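PDB 3SC4: short chain dehydrogenase (A0QTM2 homolog) from Mycobacterium thermoresistibile, which probably catalyses an NAD(P)-dependent oxidation or reduction, as a member of the short-chain dehydrogenase family. Local coordinates for residues 101-113 with 159-171. Numbering follows the deposited sequence.
Sequences ASAINLGSIEEVP and KWLRPTPYMMAKY
Ile104, in the loop that follows strand 96-99, covers one face of the Tyr166 ring at the start of helix 164-183; Tyr166 and Lys170 form the Tyr-X-X-X-Lys pair of the short-chain dehydrogenase fold and are thus probably catalytic. Apolar contact dominates. CG1 of Ile104 makes a CH-pi contact 3.9 Å from the Tyr166 ring centroid and 19° off the normal, while CG of Lys170 lies over the opposite face. With CG1 of Ile104 anti to the backbone N (chi1 -171°), the branch crosses the phenol obliquely and carries CD1 to 3.5 Å from Tyr166 CZ. Leu106 CD2 meets the ring obliquely at CD2. Farther along, CG of Pro165 packs on Val112 CB at 3.9 Å; Tyr129 of the second subunit also packs on this proline.

Hydrogen bonds shape the surroundings: in an Asx turn of the loop, Gly107 N donates to Asn105 OD1 (2.7 Å), and Lys170 NZ donates a hydrogen bond to Leu150 O and a weak one to Gln124 OE1. Loop carbonyls approach carbon atoms on the helix side. Gly107 O lies beside CB of Pro163, which follows a cis peptide bond and occupies the N-cap position. Ala103 O lies at the edge of the phenol ring, near its plane, 3.2 Å from Tyr166 CE1.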
loop_
_atom_site.group_PDB
_atom_site.type_symbol
_atom_site.label_atom_id
_atom_site.label_comp_id
_atom_site.label_asym_id
_atom_site.label_seq_id
_atom_site.Cartn_x
_atom_site.Cartn_y
_atom_site.Cartn_z
ATOM N N ALA B 101 6.084 -1.810 -14.827
ATOM C CA ALA B 101 5.798 -0.374 -14.935
ATOM C C ALA B 101 6.030 0.295 -13.592
ATOM O O ALA B 101 5.640 -0.235 -12.553
ATOM C CB ALA B 101 4.391 -0.141 -15.389
ATOM N N SER B 102 6.676 1.455 -13.611
ATOM C CA SER B 102 7.058 2.090 -12.377
ATOM C C SER B 102 7.020 3.588 -12.450
ATOM O O SER B 102 6.836 4.175 -13.495
ATOM C CB SER B 102 8.442 1.610 -11.946
ATOM O OG SER B 102 9.433 2.124 -12.804
ATOM N N ALA B 103 7.132 4.195 -11.291
ATOM C CA ALA B 103 7.135 5.628 -11.177
ATOM C C ALA B 103 7.871 5.953 -9.879
ATOM O O ALA B 103 7.708 5.264 -8.877
ATOM C CB ALA B 103 5.725 6.162 -11.152
ATOM N N ILE B 104 8.676 7.000 -9.912
ATOM C CA ILE B 104 9.552 7.307 -8.801
ATOM C C ILE B 104 9.597 8.813 -8.507
ATOM O O ILE B 104 9.578 9.625 -9.408
ATOM C CB ILE B 104 10.951 6.765 -9.069
ATOM C CG1 ILE B 104 11.808 6.888 -7.804
ATOM C CG2 ILE B 104 11.563 7.478 -10.271
ATOM C CD1 ILE B 104 13.011 5.852 -7.715
ATOM N N ASN B 105 9.570 9.142 -7.221
ATOM C CA ASN B 105 9.848 10.459 -6.691
ATOM C C ASN B 105 10.253 10.174 -5.241
ATOM O O ASN B 105 9.578 9.397 -4.570
ATOM C CB ASN B 105 8.632 11.368 -6.766
ATOM C CG ASN B 105 8.855 12.731 -6.108
ATOM O OD1 ASN B 105 9.523 12.846 -5.088
ATOM N ND2 ASN B 105 8.250 13.753 -6.672
ATOM N N LEU B 106 11.356 10.772 -4.785
ATOM C CA LEU B 106 11.952 10.372 -3.511
ATOM C C LEU B 106 11.726 11.449 -2.453
ATOM O O LEU B 106 12.408 11.478 -1.418
ATOM C CB LEU B 106 13.459 10.065 -3.677
ATOM C CG LEU B 106 13.806 8.980 -4.723
ATOM C CD1 LEU B 106 15.312 8.709 -4.768
ATOM C CD2 LEU B 106 13.084 7.681 -4.429
ATOM N N GLY B 107 10.773 12.338 -2.707
ATOM C CA GLY B 107 10.460 13.389 -1.743
ATOM C C GLY B 107 9.572 12.878 -0.628
ATOM O O GLY B 107 9.040 11.761 -0.699
ATOM N N SER B 108 9.403 13.715 0.391
ATOM C CA SER B 108 8.546 13.421 1.513
ATOM C C SER B 108 7.090 13.778 1.225
ATOM O O SER B 108 6.779 14.351 0.199
ATOM C CB SER B 108 9.007 14.220 2.724
ATOM O OG SER B 108 8.524 15.562 2.685
ATOM N N ILE B 109 6.199 13.446 2.159
ATOM C CA ILE B 109 4.795 13.822 2.076
ATOM C C ILE B 109 4.627 15.342 1.968
ATOM O O ILE B 109 3.670 15.851 1.364
ATOM C CB ILE B 109 4.034 13.261 3.283
ATOM C CG1 ILE B 109 2.542 13.634 3.234
ATOM C CG2 ILE B 109 4.649 13.724 4.598
ATOM C CD1 ILE B 109 1.633 12.665 4.073
ATOM N N GLU B 110 5.553 16.075 2.568
ATOM C CA GLU B 110 5.525 17.525 2.503
ATOM C C GLU B 110 5.875 18.044 1.107
ATOM O O GLU B 110 5.477 19.127 0.770
ATOM C CB GLU B 110 6.495 18.129 3.524
ATOM C CG GLU B 110 6.144 17.757 4.950
ATOM C CD GLU B 110 6.981 18.490 5.993
ATOM O OE1 GLU B 110 8.126 18.078 6.239
ATOM O OE2 GLU B 110 6.472 19.469 6.581
ATOM N N GLU B 111 6.609 17.267 0.316
ATOM C CA GLU B 111 7.153 17.701 -0.976
ATOM C C GLU B 111 6.433 17.136 -2.198
ATOM O O GLU B 111 6.556 17.717 -3.283
ATOM C CB GLU B 111 8.632 17.273 -1.087
ATOM C CG GLU B 111 9.517 17.939 -0.019
ATOM C CD GLU B 111 10.901 17.296 0.184
ATOM O OE1 GLU B 111 11.091 16.057 -0.027
ATOM O OE2 GLU B 111 11.811 18.068 0.606
ATOM N N VAL B 112 5.716 16.006 -2.041
ATOM C CA VAL B 112 5.122 15.277 -3.163
ATOM C C VAL B 112 3.618 15.576 -3.236
ATOM O O VAL B 112 2.835 15.082 -2.425
ATOM C CB VAL B 112 5.369 13.769 -3.045
ATOM C CG1 VAL B 112 4.577 13.003 -4.110
ATOM C CG2 VAL B 112 6.885 13.445 -3.167
ATOM N N PRO B 113 3.201 16.414 -4.199
ATOM C CA PRO B 113 1.754 16.715 -4.237
ATOM C C PRO B 113 0.909 15.515 -4.617
ATOM O O PRO B 113 1.409 14.520 -5.164
ATOM C CB PRO B 113 1.613 17.803 -5.325
ATOM C CG PRO B 113 3.024 18.203 -5.715
ATOM C CD PRO B 113 3.978 17.142 -5.227
ATOM N N LYS B 159 14.136 3.046 9.507
ATOM C CA LYS B 159 14.973 3.609 8.448
ATOM C C LYS B 159 14.385 3.332 7.065
ATOM O O LYS B 159 14.578 4.121 6.149
ATOM C CB LYS B 159 16.434 3.125 8.536
ATOM C CG LYS B 159 16.646 1.594 8.556
ATOM C CD LYS B 159 18.129 1.219 8.251
ATOM C CE LYS B 159 18.611 -0.014 9.064
ATOM N NZ LYS B 159 20.139 -0.164 9.116
ATOM N N TRP B 160 13.643 2.239 6.929
ATOM C CA TRP B 160 13.127 1.818 5.624
ATOM C C TRP B 160 11.767 2.400 5.275
ATOM O O TRP B 160 11.303 2.204 4.167
ATOM C CB TRP B 160 13.002 0.321 5.574
ATOM C CG TRP B 160 14.247 -0.403 5.863
ATOM C CD1 TRP B 160 14.444 -1.301 6.860
ATOM C CD2 TRP B 160 15.480 -0.322 5.143
ATOM N NE1 TRP B 160 15.720 -1.794 6.811
ATOM C CE2 TRP B 160 16.387 -1.201 5.777
ATOM C CE3 TRP B 160 15.911 0.414 4.045
ATOM C CZ2 TRP B 160 17.715 -1.373 5.345
ATOM C CZ3 TRP B 160 17.260 0.248 3.610
ATOM C CH2 TRP B 160 18.128 -0.640 4.261
ATOM N N LEU B 161 11.128 3.099 6.209
ATOM C CA LEU B 161 9.772 3.569 6.009
ATOM C C LEU B 161 9.761 4.984 5.431
ATOM O O LEU B 161 9.008 5.821 5.832
ATOM C CB LEU B 161 8.972 3.481 7.318
ATOM C CG LEU B 161 8.774 2.036 7.794
ATOM C CD1 LEU B 161 8.143 1.950 9.197
ATOM C CD2 LEU B 161 7.959 1.243 6.803
ATOM N N ARG B 162 10.540 5.186 4.397
ATOM C CA ARG B 162 10.947 6.504 3.946
ATOM C C ARG B 162 11.518 6.290 2.540
ATOM O O ARG B 162 12.140 5.246 2.292
ATOM C CB ARG B 162 12.080 6.965 4.835
ATOM C CG ARG B 162 12.025 8.394 5.264
ATOM C CD ARG B 162 13.094 8.701 6.345
ATOM N NE ARG B 162 13.138 10.137 6.600
ATOM C CZ ARG B 162 13.888 10.737 7.520
ATOM N NH1 ARG B 162 14.678 10.036 8.320
ATOM N NH2 ARG B 162 13.843 12.058 7.639
ATOM N N PRO B 163 11.279 7.210 1.594
ATOM C CA PRO B 163 10.339 8.316 1.684
ATOM C C PRO B 163 8.963 7.769 1.444
ATOM O O PRO B 163 8.800 6.821 0.717
ATOM C CB PRO B 163 10.794 9.266 0.573
ATOM C CG PRO B 163 11.476 8.406 -0.397
ATOM C CD PRO B 163 12.016 7.197 0.323
ATOM N N THR B 164 7.979 8.402 2.039
ATOM C CA THR B 164 6.653 7.814 2.230
ATOM C C THR B 164 5.871 7.513 0.949
ATOM O O THR B 164 5.430 6.405 0.743
ATOM C CB THR B 164 5.849 8.694 3.185
ATOM O OG1 THR B 164 6.547 8.724 4.437
ATOM C CG2 THR B 164 4.458 8.159 3.366
ATOM N N PRO B 165 5.730 8.483 0.067
ATOM C CA PRO B 165 4.982 8.193 -1.158
ATOM C C PRO B 165 5.515 7.002 -1.930
ATOM O O PRO B 165 4.763 6.095 -2.306
ATOM C CB PRO B 165 5.152 9.481 -1.980
ATOM C CG PRO B 165 5.459 10.528 -0.948
ATOM C CD PRO B 165 6.269 9.847 0.082
ATOM N N TYR B 166 6.804 7.003 -2.192
ATOM C CA TYR B 166 7.428 5.936 -2.967
ATOM C C TYR B 166 7.420 4.617 -2.210
ATOM O O TYR B 166 7.138 3.594 -2.795
ATOM C CB TYR B 166 8.864 6.327 -3.364
ATOM C CG TYR B 166 9.537 5.394 -4.331
ATOM C CD1 TYR B 166 8.991 5.142 -5.572
ATOM C CD2 TYR B 166 10.733 4.794 -4.008
ATOM C CE1 TYR B 166 9.629 4.265 -6.477
ATOM C CE2 TYR B 166 11.375 3.933 -4.873
ATOM C CZ TYR B 166 10.823 3.647 -6.111
ATOM O OH TYR B 166 11.489 2.789 -6.979
ATOM N N MET B 167 7.722 4.638 -0.914
ATOM C CA MET B 167 7.666 3.416 -0.111
ATOM C C MET B 167 6.265 2.845 -0.140
ATOM O O MET B 167 6.087 1.641 -0.269
ATOM C CB MET B 167 8.080 3.692 1.314
ATOM C CG MET B 167 7.937 2.516 2.242
ATOM S SD MET B 167 6.290 2.418 3.014
ATOM C CE MET B 167 6.235 3.951 3.974
ATOM N N MET B 168 5.261 3.705 -0.024
ATOM C CA MET B 168 3.865 3.226 -0.080
ATOM C C MET B 168 3.563 2.494 -1.396
ATOM O O MET B 168 2.883 1.456 -1.410
ATOM C CB MET B 168 2.865 4.391 0.088
ATOM C CG MET B 168 2.723 4.829 1.506
ATOM S SD MET B 168 1.749 6.332 1.642
ATOM C CE MET B 168 0.137 5.727 1.101
ATOM N N ALA B 169 4.006 3.091 -2.491
ATOM C CA ALA B 169 3.752 2.560 -3.806
ATOM C C ALA B 169 4.509 1.249 -3.977
ATOM O O ALA B 169 3.919 0.240 -4.385
ATOM C CB ALA B 169 4.130 3.579 -4.895
ATOM N N LYS B 170 5.794 1.230 -3.639
ATOM C CA LYS B 170 6.571 0.014 -3.865
ATOM C C LYS B 170 6.125 -1.095 -2.930
ATOM O O LYS B 170 5.990 -2.219 -3.368
ATOM C CB LYS B 170 8.092 0.229 -3.744
ATOM C CG LYS B 170 8.732 1.164 -4.791
ATOM C CD LYS B 170 8.352 0.876 -6.248
ATOM C CE LYS B 170 8.853 -0.479 -6.753
ATOM N NZ LYS B 170 8.714 -0.570 -8.276
ATOM N N TYR B 171 5.921 -0.810 -1.651
ATOM C CA TYR B 171 5.425 -1.832 -0.743
ATOM C C TYR B 171 4.018 -2.314 -1.145
ATOM O O TYR B 171 3.679 -3.496 -1.000
ATOM C CB TYR B 171 5.393 -1.301 0.698
ATOM C CG TYR B 171 6.733 -1.301 1.450
ATOM C CD1 TYR B 171 7.946 -1.380 0.793
ATOM C CD2 TYR B 171 6.758 -1.165 2.818
ATOM C CE1 TYR B 171 9.160 -1.348 1.509
ATOM C CE2 TYR B 171 7.932 -1.135 3.519
ATOM C CZ TYR B 171 9.137 -1.222 2.867
ATOM O OH TYR B 171 10.305 -1.197 3.603
#